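Local coordinates for protein NegoA.19184.a (Neisseria gonorrhoeae, PDB 5UEB) that is of unknown function but belongs to the DUF4265 family and pairs a five-stranded antiparallel sheet with a separate sheet-and-helix half, at residues I33-I41 and A52-E60; A94-K102 and V113-L124. All coordinates share one frame; numbering follows the deposited sequence. Where two conformers were deposited one is given.

Contact 1 of 2, residues I33-I41 and A52-E60; sequences IMPDGNFLI and ALNDIVAIE
Ile41 and Val57 meet because chi1 of Ile41 (-67°) swings CG1 beside its own backbone N and chi2 then runs out extended, carrying CD1 to Val57 CG1 at 3.8 Å, the two side chains crossing at about a right angle. In Ile59, CG1 is lodged between N and the carbonyl carbon (chi1 61°), which lays CG2 on Phe39 CB (3.6 Å) and brings CD1 near the Gly37 carbonyl. Two antiparallel strands carry these groups: Phe39 and Val57 exchange both backbone bonds, Phe39 N reaching Val57 O at 2.8 Å. Ile41 N continues the pairing to Asp55 O, almost straight at 173°, and Asn54 N returns to Ile41 O. On the sheet face of Leu40 and Ile56, Leu40 CD1 touches Asn54 O at 3.5 Å, and Met34 SD, in the one of its two conformers described here, comes within 3.7 Å of Ile56 CD1. One water joins Gly37 O, Asn38 OD1 and Ile59 N where direct pairing has stopped. Asp36 OD1 accepts from Asn38 N, an Asx turn. Leu40 also shares backbone hydrogen bonding with Asn32, placing strand 39-41 between strands 24-33 and 56-62, and Leu13 of strand 10-18 packs on Phe39, Val57 and Ile59.

Contact 2 of 2, residues A94-K102 and V113-L124; sequences AAIEEHSGK and VNFPPKKYNSDL. With EDO (1,2-ethanediol), chain J.
His99, Lys102 and Leu124 carry this contact, in which a Schellman motif ends helix 90-98 and leads straight into a beta pairing. The imidazole of His99, just past the helix, is fixed at its edge: ND1 donates to Lys119 O at 2.8 Å (169° at the hydrogen), in the ring plane and in the carbonyl plane, while NE2 is hydrogen-bonded to O1 of a 1,2-ethanediol, probably from the crystallisation liquor. Over one ring face sits Leu124 CD2, a CH-pi contact 4.1 Å from the centroid; the leucine reaches it with CG anti to the backbone N (chi1 -158°), and the same methyl touches Ala95 CB. Helices 90-98 and 122-133 meet here. Ser100, at positive phi, lets Gly101 N turn back to Ile96 O. Lys102 then forms an antiparallel hydrogen-bonded pair with Asn114, Lys102 N to Asn114 O at 3.0 Å and Asn114 N to Lys102 O at 2.8 Å. Behind the turn, Ile96 CG2 packs on Val113 CG1, and Phe115 presents its edge to the His99 carbonyl. Asn121 OD1 caps helix 122-133 by accepting from Leu124 N at 3.1 Å, and this same oxygen lies 3.2 Å from His99 CE1, the amide and imidazole planes standing 86° apart.

How the contacts relate
From the N terminus, strands 10-18 and 24-33 come first; contact 1 then closes the chain from 33-41 onto 52-60, with ten residues of neither helix nor strand looped between. The chain goes on through strands 56-62 and 65-73, completing the five-stranded sheet, and enters the four-stranded one at 78-84. Contact 2 follows in series: 94-102 closes onto 113-124 around the hairpin of strands 102-105 and 110-115, packing helix 90-98 against strand 110-115 and the start of helix 122-133. The loops neither nest nor cross. The centres of contact 1 and contact 2 lie about 24 Å apart, yet they touch where the halves adjoin: Leu53 CB packs 3.6 Å from Asn114 OD1.

Contact 1 of 2, residues I33-I41 and A52-E60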
loop_
_atom_site.group_PDB
_atom_site.type_symbol
_atom_site.label_atom_id
_atom_site.label_comp_id
_atom_site.label_asym_id
_atom_site.label_seq_id
_atom_site.Cartn_x
_atom_site.Cartn_y
_atom_site.Cartn_z
ATOM N N ILE B 33 8.071 14.901 13.822
ATOM C CA ILE B 33 7.299 13.989 14.654
ATOM C C ILE B 33 6.059 14.719 15.149
ATOM O O ILE B 33 6.112 15.908 15.506
ATOM C CB ILE B 33 8.148 13.498 15.840
ATOM C CG1 ILE B 33 9.440 12.836 15.368
ATOM C CG2 ILE B 33 7.340 12.542 16.724
ATOM C CD1 ILE B 33 9.219 11.632 14.506
ATOM N N MET B 34 4.936 14.024 15.157
ATOM C CA MET B 34 3.697 14.595 15.644
ATOM C C MET B 34 3.387 14.088 17.042
ATOM O O MET B 34 3.935 13.080 17.493
ATOM C CB MET B 34 2.563 14.228 14.691
ATOM C CG MET B 34 2.926 14.566 13.270
ATOM S SD MET B 34 1.515 14.509 12.180
ATOM C CE MET B 34 0.689 16.057 12.557
ATOM N N PRO B 35 2.525 14.792 17.780
ATOM C CA PRO B 35 2.271 14.392 19.177
ATOM C C PRO B 35 1.769 12.965 19.348
ATOM O O PRO B 35 1.981 12.383 20.421
ATOM C CB PRO B 35 1.241 15.424 19.664
ATOM C CG PRO B 35 1.511 16.626 18.823
ATOM C CD PRO B 35 1.887 16.088 17.459
ATOM N N ASP B 36 1.128 12.380 18.329
ATOM C CA ASP B 36 0.649 11.003 18.401
ATOM C C ASP B 36 1.714 9.971 18.040
ATOM O O ASP B 36 1.405 8.773 17.987
ATOM C CB ASP B 36 -0.594 10.816 17.527
ATOM C CG ASP B 36 -0.328 11.066 16.046
ATOM O OD1 ASP B 36 0.823 11.326 15.655
ATOM O OD2 ASP B 36 -1.294 11.003 15.250
ATOM N N GLY B 37 2.948 10.398 17.783
ATOM C CA GLY B 37 4.004 9.480 17.423
ATOM C C GLY B 37 4.124 9.201 15.942
ATOM O O GLY B 37 5.031 8.460 15.540
ATOM N N ASN B 38 3.236 9.756 15.121
ATOM C CA ASN B 38 3.347 9.609 13.678
ATOM C C ASN B 38 4.277 10.679 13.114
ATOM O O ASN B 38 4.825 11.508 13.846
ATOM C CB ASN B 38 1.965 9.658 13.035
ATOM C CG ASN B 38 1.135 8.436 13.380
ATOM O OD1 ASN B 38 1.647 7.315 13.379
ATOM N ND2 ASN B 38 -0.137 8.644 13.710
ATOM N N PHE B 39 4.469 10.659 11.794
ATOM C CA PHE B 39 5.514 11.442 11.136
ATOM C C PHE B 39 4.882 12.253 10.011
ATOM O O PHE B 39 4.247 11.685 9.111
ATOM C CB PHE B 39 6.581 10.486 10.591
ATOM C CG PHE B 39 7.824 11.150 10.046
ATOM C CD1 PHE B 39 7.826 11.765 8.797
ATOM C CD2 PHE B 39 9.020 11.077 10.747
ATOM C CE1 PHE B 39 8.995 12.331 8.288
ATOM C CE2 PHE B 39 10.190 11.648 10.245
ATOM C CZ PHE B 39 10.177 12.280 9.026
ATOM N N LEU B 40 5.042 13.574 10.060
ATOM C CA LEU B 40 4.564 14.459 9.001
ATOM C C LEU B 40 5.679 14.645 7.977
ATOM O O LEU B 40 6.735 15.190 8.306
ATOM C CB LEU B 40 4.164 15.811 9.595
ATOM C CG LEU B 40 3.734 16.924 8.626
ATOM C CD1 LEU B 40 2.443 16.532 7.927
ATOM C CD2 LEU B 40 3.562 18.261 9.366
ATOM N N ILE B 41 5.448 14.190 6.740
ATOM C CA ILE B 41 6.444 14.306 5.679
ATOM C C ILE B 41 6.491 15.748 5.197
ATOM O O ILE B 41 5.453 16.327 4.854
ATOM C CB ILE B 41 6.100 13.343 4.527
ATOM C CG1 ILE B 41 6.255 11.893 5.001
ATOM C CG2 ILE B 41 6.987 13.618 3.310
ATOM C CD1 ILE B 41 5.727 10.859 3.980
ATOM N N ALA B 52 3.230 11.682 -0.659
ATOM C CA ALA B 52 3.209 13.084 -1.040
ATOM C C ALA B 52 3.585 13.961 0.143
ATOM O O ALA B 52 3.456 13.572 1.309
ATOM C CB ALA B 52 1.826 13.512 -1.555
ATOM N N LEU B 53 4.052 15.157 -0.196
ATOM C CA LEU B 53 4.290 16.210 0.786
ATOM C C LEU B 53 3.092 16.343 1.720
ATOM O O LEU B 53 1.935 16.361 1.279
ATOM C CB LEU B 53 4.485 17.528 0.025
ATOM C CG LEU B 53 4.679 18.810 0.842
ATOM C CD1 LEU B 53 6.021 18.758 1.576
ATOM C CD2 LEU B 53 4.597 20.041 -0.059
ATOM N N ASN B 54 3.381 16.428 3.020
ATOM C CA ASN B 54 2.402 16.636 4.080
ATOM C C ASN B 54 1.512 15.428 4.347
ATOM O O ASN B 54 0.585 15.527 5.153
ATOM C CB ASN B 54 1.629 17.955 3.938
ATOM C CG ASN B 54 2.533 19.160 4.129
ATOM O OD1 ASN B 54 3.462 19.116 4.938
ATOM N ND2 ASN B 54 2.275 20.230 3.394
ATOM N N ASP B 55 1.810 14.270 3.750
ATOM C CA ASP B 55 1.214 13.025 4.221
ATOM C C ASP B 55 1.671 12.747 5.654
ATOM O O ASP B 55 2.784 13.110 6.057
ATOM C CB ASP B 55 1.678 11.850 3.348
ATOM C CG ASP B 55 0.946 11.762 2.006
ATOM O OD1 ASP B 55 0.028 12.571 1.720
ATOM O OD2 ASP B 55 1.303 10.853 1.226
ATOM N N ILE B 56 0.805 12.090 6.428
ATOM C CA ILE B 56 1.134 11.637 7.778
ATOM C C ILE B 56 1.267 10.122 7.738
ATOM O O ILE B 56 0.372 9.428 7.243
ATOM C CB ILE B 56 0.071 12.074 8.803
ATOM C CG1 ILE B 56 0.001 13.598 8.890
ATOM C CG2 ILE B 56 0.386 11.501 10.187
ATOM C CD1 ILE B 56 -1.202 14.115 9.686
ATOM N N VAL B 57 2.386 9.610 8.240
ATOM C CA VAL B 57 2.700 8.193 8.129
ATOM C C VAL B 57 3.086 7.643 9.492
ATOM O O VAL B 57 3.568 8.370 10.371
ATOM C CB VAL B 57 3.814 7.908 7.093
ATOM C CG1 VAL B 57 3.411 8.411 5.701
ATOM C CG2 VAL B 57 5.138 8.529 7.548
ATOM N N ALA B 58 2.848 6.351 9.669
ATOM C CA ALA B 58 3.304 5.607 10.832
ATOM C C ALA B 58 4.706 5.076 10.579
ATOM O O ALA B 58 5.088 4.788 9.440
ATOM C CB ALA B 58 2.365 4.440 11.123
ATOM N N ILE B 59 5.474 4.933 11.659
ATOM C CA ILE B 59 6.890 4.626 11.559
ATOM C C ILE B 59 7.224 3.454 12.473
ATOM O O ILE B 59 6.480 3.115 13.397
ATOM C CB ILE B 59 7.754 5.850 11.911
ATOM C CG1 ILE B 59 7.480 6.276 13.350
ATOM C CG2 ILE B 59 7.431 7.007 10.966
ATOM C CD1 ILE B 59 8.272 7.531 13.795
ATOM N N GLU B 60 8.366 2.821 12.182
ATOM C CA GLU B 60 8.930 1.755 13.001
ATOM C C GLU B 60 10.398 2.060 13.237
ATOM O O GLU B 60 11.090 2.531 12.333
ATOM C CB GLU B 60 8.874 0.407 12.286
ATOM C CG GLU B 60 7.513 -0.219 12.202
ATOM C CD GLU B 60 7.584 -1.680 11.774
ATOM O OE1 GLU B 60 8.606 -2.081 11.177
ATOM O OE2 GLU B 60 6.622 -2.428 12.043
HETATM O O HOH W 1 4.124 5.776 14.138
#

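Contact 2 of 2, residues A94-K102 and V113-L124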
loop_
_atom_site.group_PDB
_atom_site.type_symbol
_atom_site.label_atom_id
_atom_site.label_comp_id
_atom_site.label_asym_id
_atom_site.label_seq_id
_atom_site.Cartn_x
_atom_site.Cartn_y
_atom_site.Cartn_z
ATOM N N ALA B 94 5.998 27.215 -16.487
ATOM C CA ALA B 94 4.979 28.221 -16.224
ATOM C C ALA B 94 3.649 27.576 -15.848
ATOM O O ALA B 94 2.955 28.055 -14.941
ATOM C CB ALA B 94 4.821 29.123 -17.445
ATOM N N ALA B 95 3.279 26.491 -16.535
ATOM C CA ALA B 95 2.033 25.802 -16.217
ATOM C C ALA B 95 2.084 25.185 -14.827
ATOM O O ALA B 95 1.103 25.255 -14.075
ATOM C CB ALA B 95 1.746 24.729 -17.262
ATOM N N ILE B 96 3.212 24.565 -14.472
ATOM C CA ILE B 96 3.367 24.028 -13.122
ATOM C C ILE B 96 3.114 25.118 -12.087
ATOM O O ILE B 96 2.367 24.922 -11.120
ATOM C CB ILE B 96 4.753 23.382 -12.954
ATOM C CG1 ILE B 96 4.823 22.101 -13.789
ATOM C CG2 ILE B 96 5.045 23.131 -11.471
ATOM C CD1 ILE B 96 6.222 21.499 -13.891
ATOM N N GLU B 97 3.720 26.293 -12.292
ATOM C CA GLU B 97 3.550 27.408 -11.365
ATOM C C GLU B 97 2.111 27.917 -11.358
ATOM O O GLU B 97 1.557 28.215 -10.294
ATOM C CB GLU B 97 4.527 28.529 -11.731
ATOM C CG GLU B 97 4.302 29.853 -11.005
ATOM C CD GLU B 97 4.561 29.765 -9.515
ATOM O OE1 GLU B 97 3.990 30.584 -8.761
ATOM O OE2 GLU B 97 5.338 28.880 -9.100
ATOM N N GLU B 98 1.483 28.015 -12.535
ATOM C CA GLU B 98 0.105 28.495 -12.586
ATOM C C GLU B 98 -0.846 27.543 -11.871
ATOM O O GLU B 98 -1.881 27.976 -11.345
ATOM C CB GLU B 98 -0.335 28.725 -14.036
ATOM N N HIS B 99 -0.503 26.252 -11.827
ATOM C CA HIS B 99 -1.273 25.234 -11.127
ATOM C C HIS B 99 -0.847 25.064 -9.671
ATOM O O HIS B 99 -1.150 24.031 -9.062
ATOM C CB HIS B 99 -1.171 23.896 -11.868
ATOM C CG HIS B 99 -1.941 23.854 -13.153
ATOM N ND1 HIS B 99 -2.944 22.938 -13.385
ATOM C CD2 HIS B 99 -1.857 24.613 -14.274
ATOM C CE1 HIS B 99 -3.449 23.136 -14.593
ATOM N NE2 HIS B 99 -2.807 24.146 -15.153
ATOM N N SER B 100 -0.139 26.044 -9.103
ATOM C CA SER B 100 0.276 26.014 -7.698
ATOM C C SER B 100 1.180 24.824 -7.384
ATOM O O SER B 100 1.201 24.328 -6.253
ATOM C CB SER B 100 -0.912 26.075 -6.732
ATOM O OG SER B 100 -1.655 27.271 -6.919
ATOM N N GLY B 101 1.934 24.359 -8.374
ATOM C CA GLY B 101 2.847 23.257 -8.148
ATOM C C GLY B 101 4.140 23.727 -7.511
ATOM O O GLY B 101 4.608 24.842 -7.745
ATOM N N LYS B 102 4.708 22.867 -6.664
ATOM C CA LYS B 102 6.003 23.109 -6.043
ATOM C C LYS B 102 6.960 22.039 -6.539
ATOM O O LYS B 102 6.570 20.879 -6.683
ATOM C CB LYS B 102 5.904 23.028 -4.515
ATOM C CG LYS B 102 5.077 24.146 -3.885
ATOM C CD LYS B 102 5.076 24.027 -2.370
ATOM C CE LYS B 102 3.997 24.890 -1.735
ATOM N NZ LYS B 102 3.914 24.652 -0.264
ATOM N N VAL B 113 7.275 16.926 -8.531
ATOM C CA VAL B 113 6.382 18.075 -8.437
ATOM C C VAL B 113 5.209 17.722 -7.543
ATOM O O VAL B 113 4.576 16.676 -7.725
ATOM C CB VAL B 113 5.884 18.495 -9.830
ATOM C CG1 VAL B 113 4.981 19.720 -9.725
ATOM C CG2 VAL B 113 7.074 18.742 -10.758
ATOM N N ASN B 114 4.909 18.607 -6.594
ATOM C CA ASN B 114 3.728 18.495 -5.752
ATOM C C ASN B 114 2.618 19.366 -6.318
ATOM O O ASN B 114 2.824 20.564 -6.545
ATOM C CB ASN B 114 4.013 18.981 -4.331
ATOM C CG ASN B 114 2.819 18.810 -3.432
ATOM O OD1 ASN B 114 2.546 17.707 -2.962
ATOM N ND2 ASN B 114 2.075 19.900 -3.207
ATOM N N PHE B 115 1.443 18.770 -6.522
ATOM C CA PHE B 115 0.250 19.522 -6.879
ATOM C C PHE B 115 -0.799 19.421 -5.781
ATOM O O PHE B 115 -1.136 18.308 -5.348
ATOM C CB PHE B 115 -0.359 19.013 -8.200
ATOM C CG PHE B 115 0.460 19.337 -9.413
ATOM C CD1 PHE B 115 0.523 20.636 -9.893
ATOM C CD2 PHE B 115 1.166 18.346 -10.076
ATOM C CE1 PHE B 115 1.279 20.942 -11.009
ATOM C CE2 PHE B 115 1.924 18.647 -11.204
ATOM C CZ PHE B 115 1.976 19.945 -11.675
ATOM N N PRO B 116 -1.357 20.542 -5.332
ATOM C CA PRO B 116 -2.445 20.503 -4.348
ATOM C C PRO B 116 -3.676 19.832 -4.931
ATOM O O PRO B 116 -3.762 19.631 -6.155
ATOM C CB PRO B 116 -2.711 21.991 -4.070
ATOM C CG PRO B 116 -1.457 22.702 -4.485
ATOM C CD PRO B 116 -0.925 21.914 -5.642
ATOM N N PRO B 117 -4.646 19.468 -4.091
ATOM C CA PRO B 117 -5.882 18.857 -4.604
ATOM C C PRO B 117 -6.465 19.634 -5.778
ATOM O O PRO B 117 -6.541 20.864 -5.756
ATOM C CB PRO B 117 -6.818 18.897 -3.388
ATOM C CG PRO B 117 -5.893 18.844 -2.207
ATOM C CD PRO B 117 -4.656 19.596 -2.619
ATOM N N LYS B 118 -6.870 18.896 -6.812
ATOM C CA LYS B 118 -7.560 19.352 -8.014
ATOM C C LYS B 118 -6.650 20.086 -9.002
ATOM O O LYS B 118 -7.110 20.434 -10.087
ATOM C CB LYS B 118 -8.826 20.189 -7.740
ATOM C CG LYS B 118 -9.745 19.598 -6.692
ATOM C CD LYS B 118 -11.008 20.424 -6.517
ATOM C CE LYS B 118 -11.919 19.788 -5.484
ATOM N NZ LYS B 118 -13.273 20.404 -5.463
ATOM N N LYS B 119 -5.381 20.330 -8.674
ATOM C CA LYS B 119 -4.526 21.116 -9.557
ATOM C C LYS B 119 -3.856 20.277 -10.637
ATOM O O LYS B 119 -3.508 20.811 -11.695
ATOM C CB LYS B 119 -3.471 21.871 -8.752
ATOM C CG LYS B 119 -4.044 22.923 -7.828
ATOM C CD LYS B 119 -4.751 24.011 -8.610
ATOM C CE LYS B 119 -5.344 25.034 -7.671
ATOM N NZ LYS B 119 -5.827 26.213 -8.415
ATOM N N TYR B 120 -3.647 18.984 -10.395
ATOM C CA TYR B 120 -3.153 18.083 -11.435
ATOM C C TYR B 120 -4.364 17.636 -12.241
ATOM O O TYR B 120 -5.138 16.781 -11.803
ATOM C CB TYR B 120 -2.433 16.898 -10.802
ATOM C CG TYR B 120 -1.898 15.910 -11.815
ATOM C CD1 TYR B 120 -0.852 16.260 -12.669
ATOM C CD2 TYR B 120 -2.437 14.634 -11.920
ATOM C CE1 TYR B 120 -0.369 15.368 -13.618
ATOM C CE2 TYR B 120 -1.947 13.729 -12.853
ATOM C CZ TYR B 120 -0.911 14.103 -13.692
ATOM O OH TYR B 120 -0.427 13.195 -14.612
ATOM N N ASN B 121 -4.546 18.228 -13.426
ATOM C CA ASN B 121 -5.758 18.010 -14.202
ATOM C C ASN B 121 -5.434 17.729 -15.664
ATOM O O ASN B 121 -4.260 17.618 -16.035
ATOM C CB ASN B 121 -6.727 19.190 -14.039
ATOM C CG ASN B 121 -6.134 20.518 -14.501
ATOM O OD1 ASN B 121 -5.143 20.556 -15.224
ATOM N ND2 ASN B 121 -6.761 21.620 -14.092
ATOM N N SER B 122 -6.470 17.624 -16.499
ATOM C CA SER B 122 -6.254 17.265 -17.895
ATOM C C SER B 122 -5.456 18.331 -18.636
ATOM O O SER B 122 -4.703 18.007 -19.559
ATOM C CB SER B 122 -7.595 16.986 -18.581
ATOM O OG SER B 122 -8.433 18.134 -18.597
ATOM N N ASP B 123 -5.607 19.603 -18.257
ATOM C CA ASP B 123 -4.835 20.656 -18.908
ATOM C C ASP B 123 -3.344 20.477 -18.655
ATOM O O ASP B 123 -2.528 20.598 -19.577
ATOM C CB ASP B 123 -5.291 22.030 -18.410
ATOM C CG ASP B 123 -6.625 22.460 -18.996
ATOM O OD1 ASP B 123 -7.023 21.929 -20.054
ATOM O OD2 ASP B 123 -7.280 23.339 -18.398
ATOM N N LEU B 124 -2.967 20.194 -17.407
ATOM C CA LEU B 124 -1.563 19.948 -17.102
ATOM C C LEU B 124 -1.078 18.680 -17.796
ATOM O O LEU B 124 0.007 18.663 -18.398
ATOM C CB LEU B 124 -1.373 19.876 -15.579
ATOM C CG LEU B 124 -0.002 20.125 -14.938
ATOM C CD1 LEU B 124 0.966 18.967 -15.193
ATOM C CD2 LEU B 124 0.599 21.447 -15.394
HETATM C C1 EDO J . -1.988 24.861 -18.506
HETATM O O1 EDO J . -3.272 24.861 -17.876
HETATM C C2 EDO J . -1.426 26.277 -18.493
HETATM O O2 EDO J . -1.409 26.772 -17.147
HETATM O O HOH W 2 -3.380 27.516 -8.968
HETATM O O HOH W 3 2.145 22.606 -4.136
#